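Local structure of flavin-dependent monooxygenase, oxygenase subunit HsaA (Mycobacterium tuberculosis, 3AFF) at residues 169-173 and 174-178; 210-214 and 215-219; 305-309 and 310-314; 371-374 and 375-379. The protein probably hydroxylates the phenolic ring of the secosteroid 3-HSA at the ortho position, using reduced flavin and molecular oxygen, during cholesterol breakdown. All coordinates share one frame; numbering follows the deposited sequence.

Contact 1 of 4, residues 169-173 and 174-178; sequences FLIPR and SEYEI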
loop_
_atom_site.group_PDB
_atom_site.type_symbol
_atom_site.label_atom_id
_atom_site.label_comp_id
_atom_site.label_asym_id
_atom_site.label_seq_id
_atom_site.Cartn_x
_atom_site.Cartn_y
_atom_site.Cartn_z
ATOM N N PHE A 169 -19.181 12.829 -47.134
ATOM C CA PHE A 169 -19.805 13.085 -48.401
ATOM C C PHE A 169 -21.176 12.499 -48.295
ATOM O O PHE A 169 -21.336 11.334 -47.897
ATOM C CB PHE A 169 -19.007 12.381 -49.562
ATOM C CG PHE A 169 -17.596 12.839 -49.667
ATOM C CD1 PHE A 169 -17.253 13.923 -50.449
ATOM C CD2 PHE A 169 -16.584 12.174 -48.940
ATOM C CE1 PHE A 169 -15.916 14.367 -50.564
ATOM C CE2 PHE A 169 -15.242 12.613 -49.002
ATOM C CZ PHE A 169 -14.888 13.704 -49.859
ATOM N N LEU A 170 -22.176 13.308 -48.638
ATOM C CA LEU A 170 -23.610 12.892 -48.651
ATOM C C LEU A 170 -24.047 12.487 -50.052
ATOM O O LEU A 170 -23.923 13.278 -50.972
ATOM C CB LEU A 170 -24.501 14.065 -48.182
ATOM C CG LEU A 170 -26.025 13.892 -48.200
ATOM C CD1 LEU A 170 -26.496 12.724 -47.239
ATOM C CD2 LEU A 170 -26.554 15.197 -47.779
ATOM N N ILE A 171 -24.560 11.286 -50.249
ATOM C CA ILE A 171 -24.688 10.793 -51.638
ATOM C C ILE A 171 -26.027 10.103 -51.696
ATOM O O ILE A 171 -26.343 9.363 -50.750
ATOM C CB ILE A 171 -23.576 9.777 -51.980
ATOM C CG1 ILE A 171 -22.204 10.466 -51.985
ATOM C CG2 ILE A 171 -23.785 9.175 -53.328
ATOM C CD1 ILE A 171 -21.028 9.538 -52.411
ATOM N N PRO A 172 -26.814 10.339 -52.774
ATOM C CA PRO A 172 -28.113 9.670 -52.888
ATOM C C PRO A 172 -28.038 8.202 -53.340
ATOM O O PRO A 172 -27.103 7.809 -54.027
ATOM C CB PRO A 172 -28.873 10.515 -53.926
ATOM C CG PRO A 172 -27.793 11.099 -54.776
ATOM C CD PRO A 172 -26.585 11.303 -53.878
ATOM N N ARG A 173 -29.066 7.450 -52.952
ATOM C CA ARG A 173 -29.187 6.010 -53.199
ATOM C C ARG A 173 -29.028 5.555 -54.682
ATOM O O ARG A 173 -28.444 4.493 -54.956
ATOM C CB ARG A 173 -30.466 5.491 -52.536
ATOM C CG ARG A 173 -30.730 3.983 -52.721
ATOM C CD ARG A 173 -30.086 3.141 -51.662
ATOM N NE ARG A 173 -29.640 1.883 -52.266
ATOM C CZ ARG A 173 -30.314 0.740 -52.277
ATOM N NH1 ARG A 173 -31.512 0.603 -51.634
ATOM N NH2 ARG A 173 -29.754 -0.290 -52.900
ATOM N N SER A 174 -29.485 6.390 -55.618
ATOM C CA SER A 174 -29.286 6.153 -57.049
ATOM C C SER A 174 -27.824 6.117 -57.477
ATOM O O SER A 174 -27.506 5.556 -58.531
ATOM C CB SER A 174 -30.011 7.232 -57.869
ATOM O OG SER A 174 -29.520 8.545 -57.568
ATOM N N GLU A 175 -26.938 6.707 -56.669
ATOM C CA GLU A 175 -25.507 6.769 -56.987
ATOM C C GLU A 175 -24.563 5.766 -56.327
ATOM O O GLU A 175 -23.365 5.805 -56.617
ATOM C CB GLU A 175 -25.007 8.201 -56.836
ATOM C CG GLU A 175 -25.645 9.043 -57.948
ATOM C CD GLU A 175 -25.576 10.504 -57.730
ATOM O OE1 GLU A 175 -24.982 10.947 -56.757
ATOM O OE2 GLU A 175 -26.148 11.245 -58.556
ATOM N N TYR A 176 -25.075 4.877 -55.465
ATOM C CA TYR A 176 -24.245 3.723 -54.948
ATOM C C TYR A 176 -25.029 2.410 -55.015
ATOM O O TYR A 176 -26.229 2.437 -55.227
ATOM C CB TYR A 176 -23.737 3.900 -53.493
ATOM C CG TYR A 176 -24.814 4.228 -52.518
ATOM C CD1 TYR A 176 -25.394 3.227 -51.696
ATOM C CD2 TYR A 176 -25.250 5.564 -52.351
ATOM C CE1 TYR A 176 -26.409 3.572 -50.742
ATOM C CE2 TYR A 176 -26.247 5.895 -51.441
ATOM C CZ TYR A 176 -26.829 4.901 -50.652
ATOM O OH TYR A 176 -27.844 5.236 -49.763
ATOM N N GLU A 177 -24.320 1.305 -54.756
ATOM C CA GLU A 177 -24.828 -0.056 -54.809
ATOM C C GLU A 177 -24.647 -0.591 -53.371
ATOM O O GLU A 177 -23.590 -0.351 -52.717
ATOM C CB GLU A 177 -23.982 -0.862 -55.813
ATOM C CG GLU A 177 -24.515 -2.308 -56.082
ATOM C CD GLU A 177 -23.442 -3.357 -56.578
ATOM O OE1 GLU A 177 -22.449 -2.950 -57.277
ATOM O OE2 GLU A 177 -23.605 -4.577 -56.257
ATOM N N ILE A 178 -25.676 -1.252 -52.859
ATOM C CA ILE A 178 -25.542 -1.974 -51.594
ATOM C C ILE A 178 -25.179 -3.421 -51.881
ATOM O O ILE A 178 -25.969 -4.130 -52.504
ATOM C CB ILE A 178 -26.831 -1.903 -50.781
ATOM C CG1 ILE A 178 -27.110 -0.404 -50.448
ATOM C CG2 ILE A 178 -26.711 -2.850 -49.541
ATOM C CD1 ILE A 178 -28.401 -0.192 -49.636
HETATM O O HOH W 1 -28.047 -1.824 -54.978
#
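Ile178 puts its CD1 methyl over one face of the Arg173 guanidinium, 3.4 Å from CZ and over the centre of the group, the two side chains meeting at about a right angle. Arg173 gets there by bending: CG lies anti to the backbone N (chi1 180°), a bend at chi2 carries CD past the Tyr176 hydroxyl, 3.6 Å from OH, and a further bend at chi3 turns the guanidinium toward Ile178. In the guanidinium plane, at its edge, a water takes a weak bond from Arg173 NH2 and a second one from Ile178 N at 3.2 Å. The Tyr176 ring folds back over the turn, with CE2 3.3 Å from Pro172 O. On the Ile171 side, the branch methyl CG2 touches Tyr176 CD2 at 4.0 Å and also meets Glu175 CB. Glu175 sends its carboxylate back to the proline ring, OE1 3.3 Å from Pro172 CD. What holds these groups together is a short 3-10 turn between strand 162-172 and strand 177-179 of the acyl-CoA dehydrogenase-like beta domain. Its main bond runs from Glu175 N to Pro172 O (2.9 Å), the donor standing well above the carbonyl plane; the next, Tyr176 N to Arg173 O, is weak. Farther out, Tyr176 packs on Thr151, Leu195 and Val197, about 7 Å between side chains from Ser142, a probable FMN-binding residue, while Ile171 rests on Val197, Val200 and Val202.

Contact 2 of 4, residues 210-214 and 215-219; sequences YKAMN and DHTAG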
loop_
_atom_site.group_PDB
_atom_site.type_symbol
_atom_site.label_atom_id
_atom_site.label_comp_id
_atom_site.label_asym_id
_atom_site.label_seq_id
_atom_site.Cartn_x
_atom_site.Cartn_y
_atom_site.Cartn_z
ATOM N N TYR A 210 -14.833 17.614 -40.911
ATOM C CA TYR A 210 -14.725 17.394 -39.450
ATOM C C TYR A 210 -14.192 18.668 -38.804
ATOM O O TYR A 210 -14.606 19.001 -37.684
ATOM C CB TYR A 210 -13.772 16.243 -39.173
ATOM C CG TYR A 210 -14.386 14.873 -39.299
ATOM C CD1 TYR A 210 -15.685 14.706 -39.821
ATOM C CD2 TYR A 210 -13.694 13.737 -38.867
ATOM C CE1 TYR A 210 -16.271 13.452 -39.924
ATOM C CE2 TYR A 210 -14.302 12.418 -38.990
ATOM C CZ TYR A 210 -15.553 12.316 -39.529
ATOM O OH TYR A 210 -16.175 11.111 -39.661
ATOM N N LYS A 211 -13.345 19.432 -39.528
ATOM C CA LYS A 211 -12.814 20.648 -38.984
ATOM C C LYS A 211 -13.972 21.659 -38.697
ATOM O O LYS A 211 -14.117 22.196 -37.572
ATOM C CB LYS A 211 -11.756 21.186 -39.916
ATOM C CG LYS A 211 -11.216 22.550 -39.454
ATOM C CD LYS A 211 -10.370 23.283 -40.506
ATOM C CE LYS A 211 -9.448 24.320 -39.806
ATOM N NZ LYS A 211 -8.684 23.686 -38.596
ATOM N N ALA A 212 -14.825 21.859 -39.704
ATOM C CA ALA A 212 -15.970 22.739 -39.633
ATOM C C ALA A 212 -16.971 22.367 -38.553
ATOM O O ALA A 212 -17.497 23.233 -37.843
ATOM C CB ALA A 212 -16.678 22.835 -41.064
ATOM N N MET A 213 -17.285 21.086 -38.442
ATOM C CA MET A 213 -18.139 20.608 -37.366
ATOM C C MET A 213 -17.490 20.983 -35.988
ATOM O O MET A 213 -18.120 21.647 -35.111
ATOM C CB MET A 213 -18.320 19.107 -37.609
ATOM C CG MET A 213 -19.190 18.298 -36.709
ATOM S SD MET A 213 -19.862 16.955 -37.756
ATOM C CE MET A 213 -18.268 16.213 -38.305
ATOM N N ASN A 214 -16.215 20.666 -35.819
ATOM C CA ASN A 214 -15.567 20.904 -34.534
ATOM C C ASN A 214 -15.285 22.400 -34.260
ATOM O O ASN A 214 -15.300 22.836 -33.109
ATOM C CB ASN A 214 -14.304 20.070 -34.459
ATOM C CG ASN A 214 -14.581 18.568 -34.472
ATOM O OD1 ASN A 214 -15.704 18.083 -34.181
ATOM N ND2 ASN A 214 -13.535 17.806 -34.774
ATOM N N ASP A 215 -15.075 23.173 -35.333
ATOM C CA ASP A 215 -14.986 24.646 -35.371
ATOM C C ASP A 215 -16.195 25.432 -34.947
ATOM O O ASP A 215 -16.081 26.640 -34.826
ATOM C CB ASP A 215 -14.869 25.104 -36.874
ATOM C CG ASP A 215 -13.586 25.620 -37.123
ATOM O OD1 ASP A 215 -12.981 25.699 -36.030
ATOM O OD2 ASP A 215 -13.149 25.853 -38.287
ATOM N N HIS A 216 -17.369 24.803 -34.945
ATOM C CA HIS A 216 -18.649 25.506 -34.895
ATOM C C HIS A 216 -18.898 26.353 -36.127
ATOM O O HIS A 216 -19.636 27.334 -36.069
ATOM C CB HIS A 216 -18.780 26.343 -33.625
ATOM C CG HIS A 216 -18.381 25.584 -32.397
ATOM N ND1 HIS A 216 -19.207 24.651 -31.804
ATOM C CD2 HIS A 216 -17.211 25.560 -31.704
ATOM C CE1 HIS A 216 -18.573 24.105 -30.777
ATOM N NE2 HIS A 216 -17.359 24.635 -30.694
ATOM N N THR A 217 -18.333 25.941 -37.254
ATOM C CA THR A 217 -18.615 26.625 -38.516
ATOM C C THR A 217 -19.412 25.834 -39.565
ATOM O O THR A 217 -19.501 26.271 -40.694
ATOM C CB THR A 217 -17.350 27.266 -39.133
ATOM O OG1 THR A 217 -16.430 26.249 -39.562
ATOM C CG2 THR A 217 -16.677 28.181 -38.128
ATOM N N ALA A 218 -19.992 24.679 -39.202
ATOM C CA ALA A 218 -20.811 23.898 -40.117
ATOM C C ALA A 218 -21.973 24.771 -40.673
ATOM O O ALA A 218 -22.625 25.486 -39.912
ATOM C CB ALA A 218 -21.362 22.641 -39.358
ATOM N N GLY A 219 -22.249 24.673 -41.981
ATOM C CA GLY A 219 -23.227 25.528 -42.626
ATOM C C GLY A 219 -24.620 25.425 -42.046
ATOM O O GLY A 219 -25.318 26.416 -41.949
#
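Lys211 O receives the shortest bond, from Asp215 N at 2.6 Å, with the donor nearly along the C=O axis. Two more backbone bonds close the end of helix 210-214: Thr217 N to Ala212 O at 2.9 Å, in the carbonyl plane, and His216 N to Met213 O at 3.2 Å, where the donor sits high above the plane of the Met213 carbonyl. His216 has positive phi (65°), and together these last two bonds make a Schellman motif that turns the chain out of the helix. The side chains follow the turn. Thr217 OG1 lies between its own backbone N and carbonyl carbon (chi1 68°), which brings it back to Ala212, 3.7 Å from CB. The His216 ring covers Asn214 O with one face, the oxygen off toward the rim and 3.6 Å from CD2. Met213 and Ala218 both pack on Leu98 and Leu208, and Asn214 ND2 reaches Thr392 OG1 near the C terminus. Lys211 and Asp215 lie one turn apart, but NZ and OD2 stay 5.0 Å from each other, so the opposite charges do not meet in a salt bridge, though they may still attract weakly. The helix therefore ends on main-chain bonds, in which peptide N-H groups take up the carbonyls of Lys211, Ala212 and Met213.

Contact 3 of 4, residues 305-309 and 310-314; sequences YALLA and AGKEI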
loop_
_atom_site.group_PDB
_atom_site.type_symbol
_atom_site.label_atom_id
_atom_site.label_comp_id
_atom_site.label_asym_id
_atom_site.label_seq_id
_atom_site.Cartn_x
_atom_site.Cartn_y
_atom_site.Cartn_z
ATOM N N TYR A 305 -25.061 18.968 -22.425
ATOM C CA TYR A 305 -26.255 19.604 -22.920
ATOM C C TYR A 305 -26.686 20.723 -21.994
ATOM O O TYR A 305 -27.109 21.765 -22.470
ATOM C CB TYR A 305 -27.367 18.600 -23.153
ATOM C CG TYR A 305 -28.536 19.201 -23.870
ATOM C CD1 TYR A 305 -28.378 19.739 -25.152
ATOM C CD2 TYR A 305 -29.800 19.282 -23.249
ATOM C CE1 TYR A 305 -29.448 20.306 -25.833
ATOM C CE2 TYR A 305 -30.861 19.870 -23.897
ATOM C CZ TYR A 305 -30.685 20.352 -25.213
ATOM O OH TYR A 305 -31.760 20.905 -25.888
ATOM N N ALA A 306 -26.512 20.516 -20.682
ATOM C CA ALA A 306 -26.884 21.502 -19.664
ATOM C C ALA A 306 -26.104 22.785 -19.827
ATOM O O ALA A 306 -26.657 23.900 -19.680
ATOM C CB ALA A 306 -26.723 20.909 -18.236
ATOM N N LEU A 307 -24.826 22.675 -20.172
ATOM C CA LEU A 307 -24.051 23.879 -20.481
ATOM C C LEU A 307 -24.526 24.610 -21.773
ATOM O O LEU A 307 -24.620 25.860 -21.801
ATOM C CB LEU A 307 -22.567 23.549 -20.606
ATOM C CG LEU A 307 -21.901 23.097 -19.301
ATOM C CD1 LEU A 307 -20.653 22.277 -19.594
ATOM C CD2 LEU A 307 -21.522 24.303 -18.495
ATOM N N LEU A 308 -24.852 23.836 -22.823
ATOM C CA LEU A 308 -25.246 24.453 -24.095
ATOM C C LEU A 308 -26.621 25.170 -23.914
ATOM O O LEU A 308 -26.778 26.306 -24.360
ATOM C CB LEU A 308 -25.272 23.381 -25.207
ATOM C CG LEU A 308 -23.903 22.757 -25.571
ATOM C CD1 LEU A 308 -24.081 21.568 -26.550
ATOM C CD2 LEU A 308 -22.955 23.837 -26.118
ATOM N N ALA A 309 -27.567 24.518 -23.226
ATOM C CA ALA A 309 -28.848 25.140 -22.849
ATOM C C ALA A 309 -28.705 26.461 -22.110
ATOM O O ALA A 309 -29.562 27.321 -22.265
ATOM C CB ALA A 309 -29.747 24.172 -22.126
ATOM N N ALA A 310 -27.606 26.644 -21.356
ATOM C CA ALA A 310 -27.329 27.879 -20.624
ATOM C C ALA A 310 -26.569 28.888 -21.448
ATOM O O ALA A 310 -26.222 29.972 -20.966
ATOM C CB ALA A 310 -26.573 27.576 -19.310
ATOM N N GLY A 311 -26.295 28.551 -22.704
ATOM C CA GLY A 311 -25.494 29.444 -23.543
ATOM C C GLY A 311 -24.006 29.339 -23.206
ATOM O O GLY A 311 -23.220 30.224 -23.572
ATOM N N LYS A 312 -23.616 28.248 -22.544
ATOM C CA LYS A 312 -22.213 28.072 -22.158
ATOM C C LYS A 312 -21.406 27.106 -23.048
ATOM O O LYS A 312 -21.947 26.284 -23.765
ATOM C CB LYS A 312 -22.098 27.659 -20.663
ATOM C CG LYS A 312 -22.598 28.710 -19.691
ATOM C CD LYS A 312 -23.010 28.084 -18.368
ATOM C CE LYS A 312 -23.160 29.151 -17.320
ATOM N NZ LYS A 312 -23.511 28.473 -16.048
ATOM N N GLU A 313 -20.100 27.238 -22.991
ATOM C CA GLU A 313 -19.182 26.366 -23.687
ATOM C C GLU A 313 -18.878 25.075 -22.920
ATOM O O GLU A 313 -18.888 25.055 -21.670
ATOM C CB GLU A 313 -17.914 27.125 -23.942
ATOM C CG GLU A 313 -18.059 28.060 -25.149
ATOM C CD GLU A 313 -16.844 28.941 -25.323
ATOM O OE1 GLU A 313 -15.861 28.784 -24.520
ATOM O OE2 GLU A 313 -16.876 29.784 -26.268
ATOM N N ILE A 314 -18.662 23.999 -23.665
ATOM C CA ILE A 314 -18.244 22.728 -23.078
ATOM C C ILE A 314 -16.706 22.686 -22.890
ATOM O O ILE A 314 -15.960 22.922 -23.816
ATOM C CB ILE A 314 -18.748 21.552 -23.897
ATOM C CG1 ILE A 314 -20.300 21.524 -23.888
ATOM C CG2 ILE A 314 -18.143 20.250 -23.342
ATOM C CD1 ILE A 314 -20.997 20.752 -25.020
#
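Apolar contact is made by Leu307 and Leu308 against the chain that follows; the closest pair is Leu308 and Ile314. Their methyl ends meet at 3.5 Å, Leu308 CD1 to Ile314 CD1, the two side chains crossing at about a right angle. Ile314 reaches back because its CG1 is anti to the carbonyl carbon (chi1 -63°) and CD1 extends beyond it, also touching Leu308 CG. Leu307 works on the neighbouring side: CD2 lies 4.0 Å from Lys312 CB, and CD1 approaches Glu313 O. Leu307 also packs on Pro315 and on Leu318 of helix 316-342, and Leu308 on Met231 of another loop.

The polar contacts are all between backbone groups. Lys312 N bonds to Leu307 O at 2.7 Å, the donor tilted 30° from the carbonyl plane, and Gly311 N to Leu308 O at 2.8 Å, well above the plane of the Leu308 carbonyl. Gly311 has positive phi (78°), and these two bonds form a Schellman motif. Ala310 N gives only weak bonds, to Ala306 O and Leu307 O. Main-chain N-H groups thus meet the carbonyls of Ala306, Leu307 and Leu308, so within these segments the helix end is closed by backbone bonds, and the leucines cover the turn on its apolar side.

Contact 4 of 4, residues 371-374 and 375-379; sequences NDPE and RAYVI
Pro373 O accepts two backbone bonds from the first turn of the short helix, Ala376 N at 2.7 Å from above the carbonyl plane and Tyr377 N at 3.1 Å within it. Arg375 N bonds to Asp372 O one residue earlier, again with the donor above the plane, and Val378 N makes a weak bond to Glu374 O. The Tyr377 ring is laid back over this turn, with CG anti to its own carbonyl carbon (chi1 -59°). One face covers Pro373 O, offset toward the rim, and the Glu374 peptide nitrogen, over the centre. Glu374 CA makes an off-centre CH-pi contact with the same ring, 4.2 Å from its centroid, and Glu374 CG touches CD2 at 3.9 Å. Alongside, pointing the same way as the tyrosine, Pro373 sets CB 3.6 Å from Tyr377 OH.

Asp372 caps the helix start: CG is anti to the backbone N (chi1 -169°), and OD1 accepts from Glu374 N at 2.6 Å, approached almost head-on to the C-O bond. This cap lies where the chain leaves helix 354-370 of the acyl-CoA dehydrogenase-type C-terminal domain, with the Asp372 side chain about 5 Å from that of His368, a probable FMN-binding residue. The Arg375 chain runs beside Asp372 O, CG at 3.6 Å. Glu374 is buried, and its carboxylate is satisfied by a salt bridge to Arg323 and a hydrogen bond from Trp233 NE1. Tyr377 meets Phe166 edge-to-face, and Asn371 ND2 bonds to Asn382 OD1 of a second subunit.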
loop_
_atom_site.group_PDB
_atom_site.type_symbol
_atom_site.label_atom_id
_atom_site.label_comp_id
_atom_site.label_asym_id
_atom_site.label_seq_id
_atom_site.Cartn_x
_atom_site.Cartn_y
_atom_site.Cartn_z
ATOM N N ASN A 371 -12.794 -1.318 -33.206
ATOM C CA ASN A 371 -12.271 -1.082 -34.567
ATOM C C ASN A 371 -12.531 0.361 -35.083
ATOM O O ASN A 371 -12.370 0.617 -36.280
ATOM C CB ASN A 371 -12.763 -2.160 -35.556
ATOM C CG ASN A 371 -12.071 -3.493 -35.312
ATOM O OD1 ASN A 371 -12.565 -4.312 -34.511
ATOM N ND2 ASN A 371 -10.857 -3.669 -35.874
ATOM N N ASP A 372 -12.860 1.308 -34.197
ATOM C CA ASP A 372 -13.207 2.641 -34.692
ATOM C C ASP A 372 -11.923 3.398 -34.986
ATOM O O ASP A 372 -11.087 3.496 -34.127
ATOM C CB ASP A 372 -14.091 3.446 -33.724
ATOM C CG ASP A 372 -14.647 4.719 -34.404
ATOM O OD1 ASP A 372 -13.816 5.527 -34.830
ATOM O OD2 ASP A 372 -15.885 4.867 -34.632
ATOM N N PRO A 373 -11.742 3.909 -36.215
ATOM C CA PRO A 373 -10.524 4.731 -36.454
ATOM C C PRO A 373 -10.355 6.025 -35.624
ATOM O O PRO A 373 -9.246 6.560 -35.476
ATOM C CB PRO A 373 -10.591 5.028 -37.962
ATOM C CG PRO A 373 -12.007 4.837 -38.348
ATOM C CD PRO A 373 -12.540 3.727 -37.439
ATOM N N GLU A 374 -11.437 6.557 -35.083
ATOM C CA GLU A 374 -11.320 7.765 -34.314
ATOM C C GLU A 374 -10.541 7.563 -33.053
ATOM O O GLU A 374 -10.049 8.512 -32.478
ATOM C CB GLU A 374 -12.678 8.285 -33.933
ATOM C CG GLU A 374 -13.525 8.627 -35.112
ATOM C CD GLU A 374 -14.659 9.637 -34.744
ATOM O OE1 GLU A 374 -14.985 9.812 -33.505
ATOM O OE2 GLU A 374 -15.192 10.214 -35.733
ATOM N N ARG A 375 -10.405 6.333 -32.598
ATOM C CA ARG A 375 -9.491 6.085 -31.488
ATOM C C ARG A 375 -8.078 6.522 -31.893
ATOM O O ARG A 375 -7.286 6.885 -31.049
ATOM C CB ARG A 375 -9.482 4.603 -31.091
ATOM C CG ARG A 375 -10.792 4.099 -30.589
ATOM C CD ARG A 375 -10.757 2.577 -30.433
ATOM N NE ARG A 375 -9.764 2.170 -29.429
ATOM C CZ ARG A 375 -8.949 1.114 -29.550
ATOM N NH1 ARG A 375 -8.992 0.334 -30.637
ATOM N NH2 ARG A 375 -8.070 0.838 -28.584
ATOM N N ALA A 376 -7.749 6.510 -33.180
ATOM C CA ALA A 376 -6.426 6.958 -33.542
ATOM C C ALA A 376 -6.467 8.446 -33.856
ATOM O O ALA A 376 -5.546 9.166 -33.530
ATOM C CB ALA A 376 -5.902 6.156 -34.710
ATOM N N TYR A 377 -7.550 8.927 -34.471
ATOM C CA TYR A 377 -7.586 10.343 -34.900
ATOM C C TYR A 377 -7.286 11.306 -33.758
ATOM O O TYR A 377 -6.673 12.334 -33.919
ATOM C CB TYR A 377 -8.913 10.749 -35.545
ATOM C CG TYR A 377 -9.334 9.998 -36.768
ATOM C CD1 TYR A 377 -8.441 9.148 -37.485
ATOM C CD2 TYR A 377 -10.631 10.175 -37.260
ATOM C CE1 TYR A 377 -8.886 8.453 -38.624
ATOM C CE2 TYR A 377 -11.058 9.489 -38.363
ATOM C CZ TYR A 377 -10.200 8.632 -39.033
ATOM O OH TYR A 377 -10.710 7.968 -40.082
ATOM N N VAL A 378 -7.721 10.959 -32.581
ATOM C CA VAL A 378 -7.491 11.805 -31.407
ATOM C C VAL A 378 -5.980 12.149 -31.072
ATOM O O VAL A 378 -5.628 13.225 -30.511
ATOM C CB VAL A 378 -8.313 11.078 -30.327
ATOM C CG1 VAL A 378 -7.498 10.522 -29.148
ATOM C CG2 VAL A 378 -9.621 11.759 -30.071
ATOM N N ILE A 379 -5.104 11.242 -31.465
ATOM C CA ILE A 379 -3.666 11.293 -31.258
ATOM C C ILE A 379 -2.990 12.221 -32.285
ATOM O O ILE A 379 -2.022 12.944 -31.976
ATOM C CB ILE A 379 -3.165 9.796 -31.224
ATOM C CG1 ILE A 379 -3.858 9.086 -30.047
ATOM C CG2 ILE A 379 -1.678 9.646 -31.086
ATOM C CD1 ILE A 379 -3.770 7.610 -30.131
#

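From the N terminus the four contacts come in series, none nested in or crossing another. Contact 1 closes the turn between strands 162-172 and 177-179 in the beta domain. Contact 2 ends helix 210-214, just after the strands, where the chain heads for helix 233-259. Contact 3 closes the turn from helix 286-309 into 316-342, and contact 4 carries the chain from helix 354-370 into helix 374-377 beside a second subunit. Only contacts 2 and 4 touch, Tyr210 CE2 packing 4.0 Å from Glu374 OE2; Trp233 and Phe166 meet residues of both, tying beta domain to helical domain. The centres of contacts 2 and 3 lie about 17 Å apart.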